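Local coordinates for protein arginase (Trypanosoma brucei brucei, PDB 4RHJ) that is of unknown function and, although it has the arginase-deacetylase fold, evolved without the binuclear manganese cluster of true arginases, at residues A53-R58 with G288-L293; A253-S258 with D292-R297. All blocks are in the same frame, centred on the assembly; numbering follows the deposited sequence.

Interaction 1: residues A53-R58 with G288-L293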
loop_
_atom_site.group_PDB
_atom_site.type_symbol
_atom_site.label_atom_id
_atom_site.label_comp_id
_atom_site.label_asym_id
_atom_site.label_seq_id
_atom_site.Cartn_x
_atom_site.Cartn_y
_atom_site.Cartn_z
ATOM N N ALA A 53 -4.402 -26.003 8.580
ATOM C CA ALA A 53 -3.119 -26.526 9.045
ATOM C C ALA A 53 -2.075 -25.437 9.310
ATOM O O ALA A 53 -1.875 -24.535 8.503
ATOM C CB ALA A 53 -2.580 -27.516 8.053
ATOM N N GLY A 54 -1.404 -25.524 10.450
ATOM C CA GLY A 54 -0.361 -24.557 10.768
ATOM C C GLY A 54 -0.786 -23.138 11.115
ATOM O O GLY A 54 0.058 -22.250 11.242
ATOM N N MET A 55 -2.092 -22.930 11.268
ATOM C CA MET A 55 -2.676 -21.655 11.682
ATOM C C MET A 55 -3.518 -21.907 12.935
ATOM O O MET A 55 -3.906 -23.042 13.170
ATOM C CB MET A 55 -3.534 -21.061 10.553
ATOM C CG MET A 55 -2.762 -20.822 9.241
ATOM S SD MET A 55 -1.542 -19.502 9.440
ATOM C CE MET A 55 -0.244 -19.918 8.291
ATOM N N PRO A 56 -3.803 -20.862 13.737
ATOM C CA PRO A 56 -4.702 -20.959 14.899
ATOM C C PRO A 56 -5.992 -21.749 14.662
ATOM O O PRO A 56 -6.389 -21.966 13.522
ATOM C CB PRO A 56 -5.015 -19.495 15.193
ATOM C CG PRO A 56 -3.743 -18.824 14.896
ATOM C CD PRO A 56 -3.196 -19.523 13.670
ATOM N N ARG A 57 -6.640 -22.167 15.744
ATOM C CA ARG A 57 -7.832 -23.004 15.646
ATOM C C ARG A 57 -9.020 -22.292 14.990
ATOM O O ARG A 57 -9.837 -22.916 14.304
ATOM C CB ARG A 57 -8.241 -23.502 17.028
ATOM C CG ARG A 57 -8.862 -24.882 16.988
ATOM C CD ARG A 57 -9.499 -25.288 18.311
ATOM N NE ARG A 57 -9.722 -26.731 18.379
ATOM C CZ ARG A 57 -10.651 -27.381 17.686
ATOM N NH1 ARG A 57 -11.454 -26.726 16.859
ATOM N NH2 ARG A 57 -10.775 -28.694 17.817
ATOM N N ARG A 58 -9.130 -20.987 15.208
ATOM C CA ARG A 58 -10.189 -20.232 14.561
ATOM C C ARG A 58 -9.760 -19.851 13.153
ATOM O O ARG A 58 -8.733 -19.189 12.955
ATOM C CB ARG A 58 -10.555 -18.983 15.366
ATOM C CG ARG A 58 -11.544 -18.059 14.653
ATOM C CD ARG A 58 -11.747 -16.771 15.421
ATOM N NE ARG A 58 -12.438 -15.763 14.625
ATOM C CZ ARG A 58 -11.829 -14.875 13.842
ATOM N NH1 ARG A 58 -10.507 -14.864 13.740
ATOM N NH2 ARG A 58 -12.547 -13.991 13.159
ATOM N N GLY A 288 -1.268 -18.947 4.232
ATOM C CA GLY A 288 -0.333 -17.972 4.785
ATOM C C GLY A 288 -0.930 -16.934 5.712
ATOM O O GLY A 288 -0.222 -16.091 6.254
ATOM N N TYR A 289 -2.241 -17.014 5.903
ATOM C CA TYR A 289 -2.987 -16.017 6.631
ATOM C C TYR A 289 -3.280 -16.474 8.055
ATOM O O TYR A 289 -3.775 -17.565 8.299
ATOM C CB TYR A 289 -4.290 -15.685 5.883
ATOM C CG TYR A 289 -5.334 -15.007 6.735
ATOM C CD1 TYR A 289 -5.193 -13.679 7.121
ATOM C CD2 TYR A 289 -6.453 -15.704 7.183
ATOM C CE1 TYR A 289 -6.149 -13.069 7.920
ATOM C CE2 TYR A 289 -7.424 -15.089 7.986
ATOM C CZ TYR A 289 -7.264 -13.768 8.346
ATOM O OH TYR A 289 -8.212 -13.145 9.134
ATOM N N ASN A 290 -2.958 -15.605 8.994
ATOM C CA ASN A 290 -3.137 -15.894 10.402
ATOM C C ASN A 290 -3.713 -14.657 11.074
ATOM O O ASN A 290 -3.043 -13.634 11.176
ATOM C CB ASN A 290 -1.809 -16.319 11.036
ATOM C CG ASN A 290 -1.926 -16.603 12.529
ATOM O OD1 ASN A 290 -2.913 -16.267 13.166
ATOM N ND2 ASN A 290 -0.881 -17.190 13.094
ATOM N N PRO A 291 -4.967 -14.764 11.536
ATOM C CA PRO A 291 -5.766 -13.663 12.084
ATOM C C PRO A 291 -5.009 -12.886 13.142
ATOM O O PRO A 291 -5.191 -11.677 13.249
ATOM C CB PRO A 291 -6.977 -14.375 12.688
ATOM C CG PRO A 291 -6.563 -15.811 12.812
ATOM C CD PRO A 291 -5.670 -16.046 11.661
ATOM N N ASP A 292 -4.132 -13.571 13.864
ATOM C CA ASP A 292 -3.422 -12.974 14.991
ATOM C C ASP A 292 -2.352 -11.969 14.564
ATOM O O ASP A 292 -1.929 -11.133 15.361
ATOM C CB ASP A 292 -2.808 -14.079 15.868
ATOM C CG ASP A 292 -3.860 -14.806 16.715
ATOM O OD1 ASP A 292 -4.992 -14.294 16.815
ATOM O OD2 ASP A 292 -3.566 -15.877 17.290
ATOM N N LEU A 293 -1.944 -12.045 13.302
ATOM C CA LEU A 293 -0.816 -11.269 12.779
ATOM C C LEU A 293 -1.272 -10.109 11.899
ATOM O O LEU A 293 -0.459 -9.378 11.354
ATOM C CB LEU A 293 0.125 -12.182 11.980
ATOM C CG LEU A 293 0.555 -13.532 12.573
ATOM C CD1 LEU A 293 1.415 -14.257 11.592
ATOM C CD2 LEU A 293 1.306 -13.382 13.913
#

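Interaction 2: residues A253-S258 with D292-R297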
loop_
_atom_site.group_PDB
_atom_site.type_symbol
_atom_site.label_atom_id
_atom_site.label_comp_id
_atom_site.label_asym_id
_atom_site.label_seq_id
_atom_site.Cartn_x
_atom_site.Cartn_y
_atom_site.Cartn_z
ATOM N N ALA A 253 -1.005 -7.266 2.796
ATOM C CA ALA A 253 -1.229 -8.533 3.495
ATOM C C ALA A 253 -0.300 -8.742 4.710
ATOM O O ALA A 253 0.534 -9.641 4.716
ATOM C CB ALA A 253 -1.080 -9.698 2.514
ATOM N N PRO A 254 -0.455 -7.914 5.750
ATOM C CA PRO A 254 0.411 -8.005 6.929
ATOM C C PRO A 254 0.353 -9.341 7.678
ATOM O O PRO A 254 1.286 -9.648 8.418
ATOM C CB PRO A 254 -0.108 -6.872 7.818
ATOM C CG PRO A 254 -1.429 -6.539 7.298
ATOM C CD PRO A 254 -1.405 -6.807 5.857
ATOM N N ALA A 255 -0.695 -10.135 7.456
ATOM C CA ALA A 255 -0.996 -11.278 8.322
ATOM C C ALA A 255 -0.241 -12.555 7.986
ATOM O O ALA A 255 -0.852 -13.607 7.808
ATOM C CB ALA A 255 -2.476 -11.562 8.305
ATOM N N VAL A 256 1.087 -12.458 7.948
ATOM C CA VAL A 256 1.953 -13.596 7.649
ATOM C C VAL A 256 3.141 -13.683 8.622
ATOM O O VAL A 256 3.587 -12.665 9.128
ATOM C CB VAL A 256 2.483 -13.517 6.194
ATOM C CG1 VAL A 256 1.329 -13.541 5.202
ATOM C CG2 VAL A 256 3.327 -12.263 5.986
ATOM N N ASP A 257 3.651 -14.901 8.847
ATOM C CA ASP A 257 4.748 -15.202 9.789
ATOM C C ASP A 257 5.863 -14.138 9.902
ATOM O O ASP A 257 5.822 -13.276 10.802
ATOM C CB ASP A 257 5.381 -16.556 9.418
ATOM C CG ASP A 257 6.158 -17.179 10.569
ATOM O OD1 ASP A 257 5.872 -16.818 11.730
ATOM O OD2 ASP A 257 7.038 -18.043 10.321
ATOM N N SER A 258 6.860 -14.223 9.023
ATOM C CA SER A 258 7.908 -13.210 8.915
ATOM C C SER A 258 7.677 -12.454 7.618
ATOM O O SER A 258 8.192 -12.840 6.588
ATOM C CB SER A 258 9.323 -13.820 8.930
ATOM O OG SER A 258 9.636 -14.523 10.120
ATOM N N ASP A 292 -4.132 -13.571 13.864
ATOM C CA ASP A 292 -3.422 -12.974 14.991
ATOM C C ASP A 292 -2.352 -11.969 14.564
ATOM O O ASP A 292 -1.929 -11.133 15.361
ATOM C CB ASP A 292 -2.808 -14.079 15.868
ATOM C CG ASP A 292 -3.860 -14.806 16.715
ATOM O OD1 ASP A 292 -4.992 -14.294 16.815
ATOM O OD2 ASP A 292 -3.566 -15.877 17.290
ATOM N N LEU A 293 -1.944 -12.045 13.302
ATOM C CA LEU A 293 -0.816 -11.269 12.779
ATOM C C LEU A 293 -1.272 -10.109 11.899
ATOM O O LEU A 293 -0.459 -9.378 11.354
ATOM C CB LEU A 293 0.125 -12.182 11.980
ATOM C CG LEU A 293 0.555 -13.532 12.573
ATOM C CD1 LEU A 293 1.415 -14.257 11.592
ATOM C CD2 LEU A 293 1.306 -13.382 13.913
ATOM N N ASP A 294 -2.585 -9.935 11.788
ATOM C CA ASP A 294 -3.167 -8.961 10.875
ATOM C C ASP A 294 -3.223 -7.546 11.446
ATOM O O ASP A 294 -3.191 -7.338 12.657
ATOM C CB ASP A 294 -4.577 -9.408 10.470
ATOM C CG ASP A 294 -4.931 -9.019 9.039
ATOM O OD1 ASP A 294 -4.193 -8.236 8.412
ATOM O OD2 ASP A 294 -5.966 -9.497 8.542
ATOM N N VAL A 295 -3.305 -6.562 10.558
ATOM C CA VAL A 295 -3.565 -5.190 10.985
ATOM C C VAL A 295 -5.066 -5.024 10.846
ATOM O O VAL A 295 -5.664 -5.478 9.861
ATOM C CB VAL A 295 -2.783 -4.114 10.155
ATOM C CG1 VAL A 295 -3.382 -2.723 10.352
ATOM C CG2 VAL A 295 -1.297 -4.092 10.514
ATOM N N TYR A 296 -5.686 -4.413 11.842
ATOM C CA TYR A 296 -7.140 -4.346 11.858
ATOM C C TYR A 296 -7.669 -2.925 11.797
ATOM O O TYR A 296 -7.109 -2.034 12.413
ATOM C CB TYR A 296 -7.690 -5.038 13.106
ATOM C CG TYR A 296 -7.595 -6.538 13.063
ATOM C CD1 TYR A 296 -8.677 -7.303 12.676
ATOM C CD2 TYR A 296 -6.409 -7.187 13.371
ATOM C CE1 TYR A 296 -8.596 -8.661 12.617
ATOM C CE2 TYR A 296 -6.324 -8.555 13.331
ATOM C CZ TYR A 296 -7.412 -9.284 12.944
ATOM O OH TYR A 296 -7.323 -10.650 12.880
ATOM N N ARG A 297 -8.769 -2.733 11.065
ATOM C CA ARG A 297 -9.498 -1.473 11.074
ATOM C C ARG A 297 -10.021 -1.220 12.496
ATOM O O ARG A 297 -9.789 -2.023 13.400
ATOM C CB ARG A 297 -10.665 -1.485 10.067
ATOM C CG ARG A 297 -10.383 -2.070 8.687
ATOM C CD ARG A 297 -11.385 -1.563 7.620
ATOM N NE ARG A 297 -12.798 -1.800 7.950
ATOM C CZ ARG A 297 -13.815 -1.588 7.120
ATOM N NH1 ARG A 297 -13.605 -1.129 5.895
ATOM N NH2 ARG A 297 -15.060 -1.845 7.506
#

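Interaction 1: residues A53-R58 with G288-L293
Asn290 OD1 accepts a hydrogen bond from Asp292 N at 3.0 Å and is packed across the contact by Pro56 CG at 3.2 Å. The bond closes an Asx turn, its donor standing above the amide's carbonyl plane, 41° out of it. Asparagine suits the place because its short arm can fold back on the chain, and with CG anti to the backbone N (chi1 179°) its amide also meets Pro56. The two side chains cross at about a right angle, with Pro56 CD 3.3 Å from both Asn290 OD1 and Asn290 ND2. The rigid proline ring, lacking an N-H, packs on the amide without demands on its polar atoms.

Met55, just before the proline, packs further down the other loop. Bent at chi2 (-68°), its flexible chain carries Met55 SD to 3.2 Å from Tyr289 O and leaves Met55 CE 4.0 Å from Gly288 CA. The sulfur also rests against Asn290 CB. The backbone angles of Gly288 call for glycine, since a side chain would jam against the preceding carbonyl; the methyl simply packs on its main chain. About 4 Å separates Gly288 from the nearest side-chain atom of Asp244, which binds manganese in another structure of this protein, so the contact borders that site. At the outer end the extended Arg58 runs antiparallel to the Pro291 side chain and meets it by its guanidinium edge, Arg58 NH1 lying 3.7 Å from Pro291 CB. Asp292 OD1 forms a salt bridge with Lys298 of the second subunit.

Both segments are loops following parallel strands of the central sheet, 46-50 and 281-287, separated by strand 136-140. Residues 53-58 lead to helix 62-66, while 288-293 includes a 3-10 turn before helix 303-316, whose Thr304, Ala305 and Leu308 touch the Tyr289 side chain.

Interaction 2: residues A253-S258 with D292-R297
Leu293 reaches over the backbone of residues 255-257, while Asp294 and Val295 meet the side chains of Ala255 and Pro254. With CG anti to its carbonyl carbon (chi1 -47°), Leu293 places CD1 3.5 Å from Val256 C and almost as near Asp257 N, a branched apolar end laid on a peptide group. Its CB meanwhile sits by the CA of Ala255, a residue small enough to bring its CA within 4.1 Å of Asp294 CA.

The methyl of Ala255 faces the carboxylate arm of Asp294, Ala255 CB being 3.6 Å from Asp294 CG. Pro254 crosses that arm at a slant and sets its CG 3.4 Å from Asp294 OD1. The buried carboxylate is not left without polar partners: OD1 takes a hydrogen bond from Thr304 OG1 and a weak one from Val295 N. Farther along, Pro254 CG lies 4.0 Å from Val295 CB, and Val295 CG2 touches the same ring, an apolar pair suited to a buried seam.

Pro254 O and Leu293 O are both acceptors and do not bond to each other. Pro254 O instead receives Val256 N at 2.9 Å, and Val256 O accepts a hydrogen bond from Arg297 of the second subunit, which also reaches Pro254 O weakly.

The bond from Val256 N to Pro254 O makes an inverse gamma turn centred on Ala255. This tight turn belongs to one of the loops that follow the strands of the parallel sheet in the arginase-deacetylase fold; strand 239-244, which precedes it, ends at Asp244, a residue seen to bind manganese, though no metal is bound to this chain in this structure.

Interactions 1 and 2 meet on the same loop after strand 281-287, sharing Asp292 and Leu293, and join it to the loops after strands 46-50 and 239-244 respectively. Interaction 1 is partly buried and mixes proline, methionine sulfur and an arginine edge with an amide and backbone carbonyls. Interaction 2 is the more buried, although it lies farther from the centre of the chain, where neighbouring subunits pack on it; it relies on leucine, proline, alanine and valine, with a carboxylate bonded to Thr304. A direct bond knits them together: Asn290 N probably donates to Ala255 O at 3.1 Å. Both touch the second subunit, and interaction 2 also reaches the third, so the shared loop serves fold and assembly alike.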